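Local coordinates for Lmo0325 protein (Listeria monocytogenes EGD-e, PDB 4RYK) that probably binds DNA as a transcriptional regulator of the Rgg type, pairing a helix-turn-helix domain with an all-helical, TPR-like C-terminal domain, at residues Arg116-His121 with Asp143-Ile148; Ile256-Gly261 with Lys265-Ala270. One frame throughout, in Å; residues are numbered along the deposited sequence.

Contact 1 (Arg116-His121 with Asp143-Ile148); sequences RKAILH and DEYKKI
Tyr145 and His121 lay their rings almost flat on each other, and with Ala118 they account for most of the 208 Å² buried where helix 113-132 meets helix 143-153. Both helices belong to the TPR-like C-terminal domain of an Rgg-type regulator, an array of packed helices. The two short segments run roughly antiparallel, at 141° between their N-to-C directions, and their axes approach to 8.9 Å. The backbones come nearest at Ala118, whose CA lies 5.0 Å from the CA of Tyr145. The small methyl lets them come close: Ala118 CB rests against the backbone O and the CB of Tyr145, and it meets the methyl CG2 of Ile148 at 3.9 Å. In Ile148, CG2 is anti to the backbone N and CG1 anti to the carbonyl carbon, which leaves CG2 as the branch that meets the alanine.

The aromatic pair, the His121 ring and the Tyr145 ring, is an offset stack with planes only 3° apart. The displacement puts the phenol oxygen over the centre of the imidazole and the methylene of His121 over the centre of the phenol ring, where His121 CB stands 3.7 Å from the Tyr145 centroid in a CH-pi contact. On the opposite face of the phenol ring lies CG of its own neighbour Glu144, which sandwiches the ring between two aliphatic carbons. Thr122 and Gln125, one and four residues beyond His121 on the same helix, also touch Tyr145, and Leu102 of helix 95-108 packs on His121. No hydrogen bond crosses between the segments. Within its own helix, chi1 of -88° leaves His121 CG beside the backbone N, and His121 ND1 makes a weak, bent hydrogen bond of 3.1 Å to Lys117 O.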
ATOM      1  N   ARG A 116     -21.085  13.390  -0.479  1.00 41.67           N
ATOM      2  CA  ARG A 116     -19.905  13.906   0.222  1.00 41.09           C
ATOM      3  C   ARG A 116     -20.243  15.153   0.970  1.00 39.36           C
ATOM      4  O   ARG A 116     -19.812  15.335   2.120  1.00 40.89           O
ATOM      5  CB  ARG A 116     -18.763  14.132  -0.750  1.00 41.67           C
ATOM      6  CG  ARG A 116     -18.154  12.816  -1.197  1.00 39.62           C
ATOM      7  CD  ARG A 116     -16.999  13.040  -2.152  1.00 41.64           C
ATOM      8  NE  ARG A 116     -16.273  11.821  -2.548  1.00 40.42           N
ATOM      9  CZ  ARG A 116     -15.123  11.871  -3.213  1.00 42.04           C
ATOM     10  NH1 ARG A 116     -14.602  13.050  -3.541  1.00 39.51           N
ATOM     11  NH2 ARG A 116     -14.499  10.763  -3.582  1.00 42.08           N
ATOM     12  N   LYS A 117     -21.028  16.015   0.353  1.00 40.25           N
ATOM     13  CA  LYS A 117     -21.485  17.236   1.058  1.00 41.69           C
ATOM     14  C   LYS A 117     -22.325  16.918   2.263  1.00 42.31           C
ATOM     15  O   LYS A 117     -22.175  17.549   3.302  1.00 39.97           O
ATOM     16  CB  LYS A 117     -22.257  18.145   0.136  1.00 47.31           C
ATOM     17  CG  LYS A 117     -21.347  18.749  -0.911  1.00 53.50           C
ATOM     18  CD  LYS A 117     -22.018  19.860  -1.694  1.00 64.01           C
ATOM     19  CE  LYS A 117     -22.990  19.347  -2.723  1.00 72.09           C
ATOM     20  NZ  LYS A 117     -22.857  20.181  -3.958  1.00 85.86           N
ATOM     21  N   ALA A 118     -23.181  15.907   2.144  1.00 39.72           N
ATOM     22  CA  ALA A 118     -24.019  15.530   3.289  1.00 41.32           C
ATOM     23  C   ALA A 118     -23.140  15.044   4.433  1.00 40.69           C
ATOM     24  O   ALA A 118     -23.371  15.334   5.603  1.00 41.43           O
ATOM     25  CB  ALA A 118     -25.052  14.480   2.880  1.00 40.14           C
ATOM     26  N   ILE A 119     -22.081  14.322   4.104  1.00 41.91           N
ATOM     27  CA  ILE A 119     -21.191  13.819   5.154  1.00 39.97           C
ATOM     28  C   ILE A 119     -20.543  14.969   5.913  1.00 39.02           C
ATOM     29  O   ILE A 119     -20.522  15.019   7.151  1.00 43.99           O
ATOM     30  CB  ILE A 119     -20.157  12.827   4.568  1.00 43.84           C
ATOM     31  CG1 ILE A 119     -20.845  11.463   4.374  1.00 45.16           C
ATOM     32  CG2 ILE A 119     -18.965  12.637   5.489  1.00 41.05           C
ATOM     33  CD1 ILE A 119     -20.105  10.585   3.423  1.00 51.28           C
ATOM     34  N   LEU A 120     -20.043  15.914   5.160  1.00 39.05           N
ATOM     35  CA  LEU A 120     -19.434  17.063   5.732  1.00 42.50           C
ATOM     36  C   LEU A 120     -20.426  17.867   6.587  1.00 44.87           C
ATOM     37  O   LEU A 120     -20.094  18.297   7.680  1.00 44.07           O
ATOM     38  CB  LEU A 120     -18.904  17.934   4.607  1.00 47.46           C
ATOM     39  CG  LEU A 120     -17.477  17.752   4.120  1.00 53.19           C
ATOM     40  CD1 LEU A 120     -17.278  18.599   2.877  1.00 57.24           C
ATOM     41  CD2 LEU A 120     -16.475  18.194   5.169  1.00 58.11           C
ATOM     42  N   HIS A 121     -21.624  18.126   6.056  1.00 46.16           N
ATOM     43  CA  HIS A 121     -22.614  18.853   6.817  1.00 45.70           C
ATOM     44  C   HIS A 121     -22.886  18.165   8.116  1.00 47.51           C
ATOM     45  O   HIS A 121     -22.915  18.822   9.145  1.00 50.54           O
ATOM     46  CB  HIS A 121     -23.932  18.933   6.077  1.00 52.00           C
ATOM     47  CG  HIS A 121     -24.025  20.097   5.157  1.00 56.43           C
ATOM     48  ND1 HIS A 121     -24.024  19.963   3.783  1.00 60.46           N
ATOM     49  CD2 HIS A 121     -24.147  21.420   5.413  1.00 60.62           C
ATOM     50  CE1 HIS A 121     -24.143  21.155   3.226  1.00 60.75           C
ATOM     51  NE2 HIS A 121     -24.220  22.053   4.194  1.00 66.13           N
ATOM     52  N   ASP A 143     -32.247  15.072   9.564  1.00 74.38           N
ATOM     53  CA  ASP A 143     -32.721  13.913   8.842  1.00 72.42           C
ATOM     54  C   ASP A 143     -32.385  14.027   7.379  1.00 62.81           C
ATOM     55  O   ASP A 143     -32.143  13.013   6.776  1.00 57.92           O
ATOM     56  CB  ASP A 143     -34.240  13.696   9.001  1.00 77.25           C
ATOM     57  CG  ASP A 143     -34.599  13.062  10.338  1.00 86.75           C
ATOM     58  OD1 ASP A 143     -33.752  12.298  10.865  1.00 87.28           O
ATOM     59  OD2 ASP A 143     -35.714  13.331  10.865  1.00 87.45           O
ATOM     60  N   GLU A 144     -32.392  15.238   6.814  1.00 60.13           N
ATOM     61  CA  GLU A 144     -32.162  15.423   5.378  1.00 61.31           C
ATOM     62  C   GLU A 144     -30.818  14.851   4.939  1.00 56.58           C
ATOM     63  O   GLU A 144     -30.727  14.214   3.916  1.00 53.19           O
ATOM     64  CB  GLU A 144     -32.266  16.892   4.956  1.00 68.55           C
ATOM     65  CG  GLU A 144     -31.122  17.800   5.403  1.00 75.05           C
ATOM     66  CD  GLU A 144     -31.512  19.286   5.418  1.00 85.98           C
ATOM     67  OE1 GLU A 144     -31.714  19.860   4.327  1.00 93.70           O
ATOM     68  OE2 GLU A 144     -31.614  19.899   6.507  1.00 88.41           O
ATOM     69  N   TYR A 145     -29.784  15.045   5.736  1.00 54.90           N
ATOM     70  CA  TYR A 145     -28.473  14.573   5.327  1.00 55.07           C
ATOM     71  C   TYR A 145     -28.358  13.083   5.530  1.00 50.50           C
ATOM     72  O   TYR A 145     -27.729  12.425   4.752  1.00 47.30           O
ATOM     73  CB  TYR A 145     -27.358  15.329   6.049  1.00 56.99           C
ATOM     74  CG  TYR A 145     -27.443  16.819   5.839  1.00 58.51           C
ATOM     75  CD1 TYR A 145     -27.441  17.351   4.557  1.00 61.16           C
ATOM     76  CD2 TYR A 145     -27.551  17.679   6.902  1.00 64.71           C
ATOM     77  CE1 TYR A 145     -27.535  18.695   4.339  1.00 65.38           C
ATOM     78  CE2 TYR A 145     -27.637  19.046   6.700  1.00 70.58           C
ATOM     79  CZ  TYR A 145     -27.631  19.538   5.407  1.00 70.50           C
ATOM     80  OH  TYR A 145     -27.731  20.889   5.178  1.00 84.00           O
ATOM     81  N   LYS A 146     -28.980  12.541   6.556  1.00 54.60           N
ATOM     82  CA  LYS A 146     -28.941  11.092   6.755  1.00 57.31           C
ATOM     83  C   LYS A 146     -29.717  10.383   5.646  1.00 54.49           C
ATOM     84  O   LYS A 146     -29.322   9.330   5.164  1.00 50.53           O
ATOM     85  CB  LYS A 146     -29.556  10.727   8.085  1.00 64.39           C
ATOM     86  CG  LYS A 146     -28.809  11.277   9.296  1.00 73.78           C
ATOM     87  CD  LYS A 146     -29.756  11.411  10.483  1.00 83.19           C
ATOM     88  CE  LYS A 146     -30.464  10.101  10.840  1.00 90.85           C
ATOM     89  NZ  LYS A 146     -31.805  10.359  11.442  1.00101.21           N
ATOM     90  N   LYS A 147     -30.827  10.982   5.239  1.00 49.91           N
ATOM     91  CA  LYS A 147     -31.590  10.463   4.130  1.00 49.28           C
ATOM     92  C   LYS A 147     -30.784  10.445   2.829  1.00 44.98           C
ATOM     93  O   LYS A 147     -30.850   9.493   2.045  1.00 42.48           O
ATOM     94  CB  LYS A 147     -32.846  11.293   3.946  1.00 52.26           C
ATOM     95  CG  LYS A 147     -33.720  10.823   2.799  1.00 54.10           C
ATOM     96  CD  LYS A 147     -35.045  11.573   2.829  1.00 58.79           C
ATOM     97  CE  LYS A 147     -35.662  11.680   1.439  1.00 61.34           C
ATOM     98  NZ  LYS A 147     -35.949  10.324   0.926  1.00 59.79           N
ATOM     99  N   ILE A 148     -30.050  11.511   2.566  1.00 43.96           N
ATOM    100  CA  ILE A 148     -29.240  11.551   1.349  1.00 43.17           C
ATOM    101  C   ILE A 148     -28.225  10.398   1.326  1.00 39.14           C
ATOM    102  O   ILE A 148     -28.011   9.758   0.319  1.00 38.06           O
ATOM    103  CB  ILE A 148     -28.538  12.905   1.209  1.00 46.26           C
ATOM    104  CG1 ILE A 148     -29.527  13.940   0.686  1.00 49.12           C
ATOM    105  CG2 ILE A 148     -27.351  12.823   0.246  1.00 45.69           C
ATOM    106  CD1 ILE A 148     -29.036  15.371   0.864  1.00 55.17           C
TER

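Contact 2 (Ile256-Gly261 with Lys265-Ala270); sequences IWMKEG and KGYRQA
The Trp257 indole carries the Lys265 side chain over one face and has Gln269 and Gly266 at its edge, where Glu260 OE1, from its own segment, also lies in the ring plane. Extended beyond CG, the lysine passes obliquely above the six-membered ring: Lys265 CE stands 4.1 Å from the Trp257 centroid in a CH-pi contact, and NZ follows as a cation-pi contact, 21° off the normal. The same NZ forms a salt bridge with Glu262. At the rim, Trp257 CZ3 meets Gln269 OE1 at 3.7 Å, the amide plane turned 59° from the ring; Gln269 NE2 hydrogen-bonds to Asn250 O. The phenol ring of Tyr267 has selenium at its edge, a Met-aromatic contact made by selenomethionine Met258.

These residues join two consecutive helices as a helical hairpin of the TPR-like domain. Helix 243-259 ends in a Schellman motif, with Gly261 at positive phi as the C-prime residue, and helix 263-279 starts directly after the turn. With no side chain at Gly266, its CA lies 3.7 Å from Trp257 CB, and Met258 CG packs against the Gly266 carbonyl carbon. Bent at chi3 (-93°), Met258 turns its methyl CE to within 4.1 Å of Ala270 CB.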
ATOM      1  N   ILE A 256     -13.243  -9.946  23.777  1.00 47.21           N
ATOM      2  CA  ILE A 256     -14.303 -10.912  23.606  1.00 49.51           C
ATOM      3  C   ILE A 256     -14.144 -12.126  24.512  1.00 50.79           C
ATOM      4  O   ILE A 256     -15.127 -12.624  25.080  1.00 50.49           O
ATOM      5  CB  ILE A 256     -14.438 -11.325  22.151  1.00 50.42           C
ATOM      6  CG1 ILE A 256     -14.907 -10.100  21.331  1.00 48.65           C
ATOM      7  CG2 ILE A 256     -15.426 -12.479  22.030  1.00 52.42           C
ATOM      8  CD1 ILE A 256     -15.069 -10.356  19.852  1.00 49.25           C
ATOM      9  N   TRP A 257     -12.924 -12.584  24.679  1.00 49.37           N
ATOM     10  CA  TRP A 257     -12.687 -13.631  25.660  1.00 51.93           C
ATOM     11  C   TRP A 257     -13.132 -13.217  27.050  1.00 54.18           C
ATOM     12  O   TRP A 257     -13.752 -14.023  27.772  1.00 58.16           O
ATOM     13  CB  TRP A 257     -11.223 -14.064  25.684  1.00 50.59           C
ATOM     14  CG  TRP A 257     -10.875 -14.997  24.564  1.00 51.15           C
ATOM     15  CD1 TRP A 257     -11.723 -15.812  23.883  1.00 53.20           C
ATOM     16  CD2 TRP A 257      -9.577 -15.218  24.006  1.00 50.00           C
ATOM     17  NE1 TRP A 257     -11.033 -16.523  22.936  1.00 53.18           N
ATOM     18  CE2 TRP A 257      -9.712 -16.191  23.005  1.00 50.81           C
ATOM     19  CE3 TRP A 257      -8.304 -14.707  24.280  1.00 50.48           C
ATOM     20  CZ2 TRP A 257      -8.627 -16.645  22.244  1.00 51.28           C
ATOM     21  CZ3 TRP A 257      -7.222 -15.174  23.539  1.00 50.17           C
ATOM     22  CH2 TRP A 257      -7.396 -16.134  22.531  1.00 48.95           C
HETATM   23  N   MSE A 258     -12.856 -11.979  27.440  1.00 51.89           N
HETATM   24  CA  MSE A 258     -13.283 -11.522  28.763  1.00 55.22           C
HETATM   25  C   MSE A 258     -14.777 -11.584  28.898  1.00 57.89           C
HETATM   26  O   MSE A 258     -15.297 -12.010  29.896  1.00 64.67           O
HETATM   27  CB  MSE A 258     -12.775 -10.114  29.060  1.00 55.04           C
HETATM   28  CG  MSE A 258     -11.262 -10.128  29.148  1.00 52.76           C
HETATM   29 SE   MSE A 258     -10.509  -8.491  29.902  0.71 50.16          SE
HETATM   30  CE  MSE A 258     -10.211  -7.562  28.214  1.00 49.60           C
ATOM     31  N   LYS A 259     -15.470 -11.170  27.869  1.00 60.05           N
ATOM     32  CA  LYS A 259     -16.903 -11.242  27.828  1.00 64.68           C
ATOM     33  C   LYS A 259     -17.421 -12.661  27.757  1.00 65.80           C
ATOM     34  O   LYS A 259     -18.541 -12.897  28.137  1.00 63.11           O
ATOM     35  CB  LYS A 259     -17.422 -10.522  26.594  1.00 67.02           C
ATOM     36  CG  LYS A 259     -17.310  -9.017  26.658  1.00 71.71           C
ATOM     37  CD  LYS A 259     -18.316  -8.445  27.632  1.00 78.33           C
ATOM     38  CE  LYS A 259     -19.724  -8.488  27.075  1.00 81.87           C
ATOM     39  NZ  LYS A 259     -20.651  -8.899  28.160  1.00 90.76           N
ATOM     40  N   GLU A 260     -16.650 -13.595  27.223  1.00 64.04           N
ATOM     41  CA  GLU A 260     -17.119 -14.964  27.163  1.00 67.02           C
ATOM     42  C   GLU A 260     -16.710 -15.724  28.416  1.00 69.18           C
ATOM     43  O   GLU A 260     -16.585 -16.938  28.366  1.00 72.52           O
ATOM     44  CB  GLU A 260     -16.571 -15.658  25.920  1.00 65.16           C
ATOM     45  CG  GLU A 260     -17.215 -15.165  24.635  1.00 63.83           C
ATOM     46  CD  GLU A 260     -16.498 -15.647  23.381  1.00 62.96           C
ATOM     47  OE1 GLU A 260     -15.304 -16.040  23.449  1.00 60.45           O
ATOM     48  OE2 GLU A 260     -17.133 -15.618  22.308  1.00 58.33           O
ATOM     49  N   GLY A 261     -16.459 -15.011  29.516  1.00 66.79           N
ATOM     50  CA  GLY A 261     -15.928 -15.624  30.737  1.00 67.47           C
ATOM     51  C   GLY A 261     -14.494 -16.147  30.756  1.00 66.32           C
ATOM     52  O   GLY A 261     -14.076 -16.753  31.737  1.00 71.30           O
ATOM     53  N   LYS A 265      -7.332 -14.978  30.506  1.00 59.62           N
ATOM     54  CA  LYS A 265      -6.752 -15.239  29.191  1.00 58.33           C
ATOM     55  C   LYS A 265      -7.010 -14.022  28.293  1.00 53.50           C
ATOM     56  O   LYS A 265      -6.132 -13.570  27.587  1.00 50.97           O
ATOM     57  CB  LYS A 265      -7.435 -16.477  28.614  1.00 60.61           C
ATOM     58  CG  LYS A 265      -6.920 -16.997  27.295  1.00 62.12           C
ATOM     59  CD  LYS A 265      -7.918 -17.995  26.727  1.00 66.09           C
ATOM     60  CE  LYS A 265      -7.312 -18.805  25.591  1.00 68.70           C
ATOM     61  NZ  LYS A 265      -8.339 -19.660  24.940  1.00 70.46           N
ATOM     62  N   GLY A 266      -8.237 -13.507  28.346  1.00 51.90           N
ATOM     63  CA  GLY A 266      -8.624 -12.315  27.584  1.00 49.75           C
ATOM     64  C   GLY A 266      -7.849 -11.086  28.017  1.00 49.12           C
ATOM     65  O   GLY A 266      -7.281 -10.354  27.203  1.00 48.46           O
ATOM     66  N   TYR A 267      -7.783 -10.872  29.314  1.00 48.53           N
ATOM     67  CA  TYR A 267      -7.059  -9.745  29.843  1.00 51.25           C
ATOM     68  C   TYR A 267      -5.576  -9.774  29.486  1.00 52.32           C
ATOM     69  O   TYR A 267      -5.045  -8.754  29.088  1.00 48.51           O
ATOM     70  CB  TYR A 267      -7.199  -9.719  31.336  1.00 57.52           C
ATOM     71  CG  TYR A 267      -6.536  -8.562  31.994  1.00 59.39           C
ATOM     72  CD1 TYR A 267      -7.013  -7.272  31.816  1.00 62.57           C
ATOM     73  CD2 TYR A 267      -5.454  -8.756  32.840  1.00 63.66           C
ATOM     74  CE1 TYR A 267      -6.404  -6.198  32.447  1.00 64.15           C
ATOM     75  CE2 TYR A 267      -4.843  -7.693  33.480  1.00 64.48           C
ATOM     76  CZ  TYR A 267      -5.321  -6.428  33.279  1.00 64.71           C
ATOM     77  OH  TYR A 267      -4.704  -5.393  33.903  1.00 73.15           O
ATOM     78  N   ARG A 268      -4.919 -10.920  29.627  1.00 50.83           N
ATOM     79  CA  ARG A 268      -3.499 -11.006  29.304  1.00 55.19           C
ATOM     80  C   ARG A 268      -3.267 -10.760  27.802  1.00 51.98           C
ATOM     81  O   ARG A 268      -2.295 -10.156  27.404  1.00 48.40           O
ATOM     82  CB  ARG A 268      -2.924 -12.355  29.722  1.00 65.63           C
ATOM     83  CG  ARG A 268      -2.977 -12.636  31.236  1.00 81.14           C
ATOM     84  CD  ARG A 268      -1.723 -12.220  32.025  1.00 96.05           C
ATOM     85  NE  ARG A 268      -0.655 -13.244  32.060  1.00109.75           N
ATOM     86  CZ  ARG A 268       0.507 -13.133  32.724  1.00119.85           C
ATOM     87  NH1 ARG A 268       0.791 -12.042  33.434  1.00119.72           N
ATOM     88  NH2 ARG A 268       1.401 -14.125  32.683  1.00124.94           N
ATOM     89  N   GLN A 269      -4.184 -11.203  26.965  1.00 48.98           N
ATOM     90  CA  GLN A 269      -4.025 -11.001  25.555  1.00 47.47           C
ATOM     91  C   GLN A 269      -4.162  -9.529  25.199  1.00 46.01           C
ATOM     92  O   GLN A 269      -3.420  -9.025  24.375  1.00 41.45           O
ATOM     93  CB  GLN A 269      -5.069 -11.793  24.826  1.00 51.73           C
ATOM     94  CG  GLN A 269      -5.177 -11.443  23.360  1.00 54.48           C
ATOM     95  CD  GLN A 269      -4.779 -12.569  22.488  1.00 52.46           C
ATOM     96  OE1 GLN A 269      -4.015 -13.421  22.900  1.00 59.48           O
ATOM     97  NE2 GLN A 269      -5.332 -12.608  21.294  1.00 53.59           N
ATOM     98  N   ALA A 270      -5.140  -8.861  25.795  1.00 45.38           N
ATOM     99  CA  ALA A 270      -5.374  -7.434  25.563  1.00 43.10           C
ATOM    100  C   ALA A 270      -4.198  -6.587  26.047  1.00 44.77           C
ATOM    101  O   ALA A 270      -3.777  -5.661  25.366  1.00 44.36           O
ATOM    102  CB  ALA A 270      -6.653  -6.990  26.266  1.00 44.13           C
TER

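Contacts 1 and 2 sit in the same C-terminal helical domain but hold different helix pairs, and their nearest atoms are about 27 Å apart. Both are partly buried, yet contact 2 lies farther out, its centre about 29 Å from the centre of the chain against about 19 Å for contact 1. Contact 1 places a buried alanine beside partly exposed residues; contact 2 grades from exposed Lys265 to buried Met258, Gly266 and Ala270, with helix 283-300 packing on Met258. A small residue, Ala118 or Gly266, permits close backbones in each. The aromatic chemistry differs: ring on ring in contact 1, ammonium and selenium against rings in contact 2.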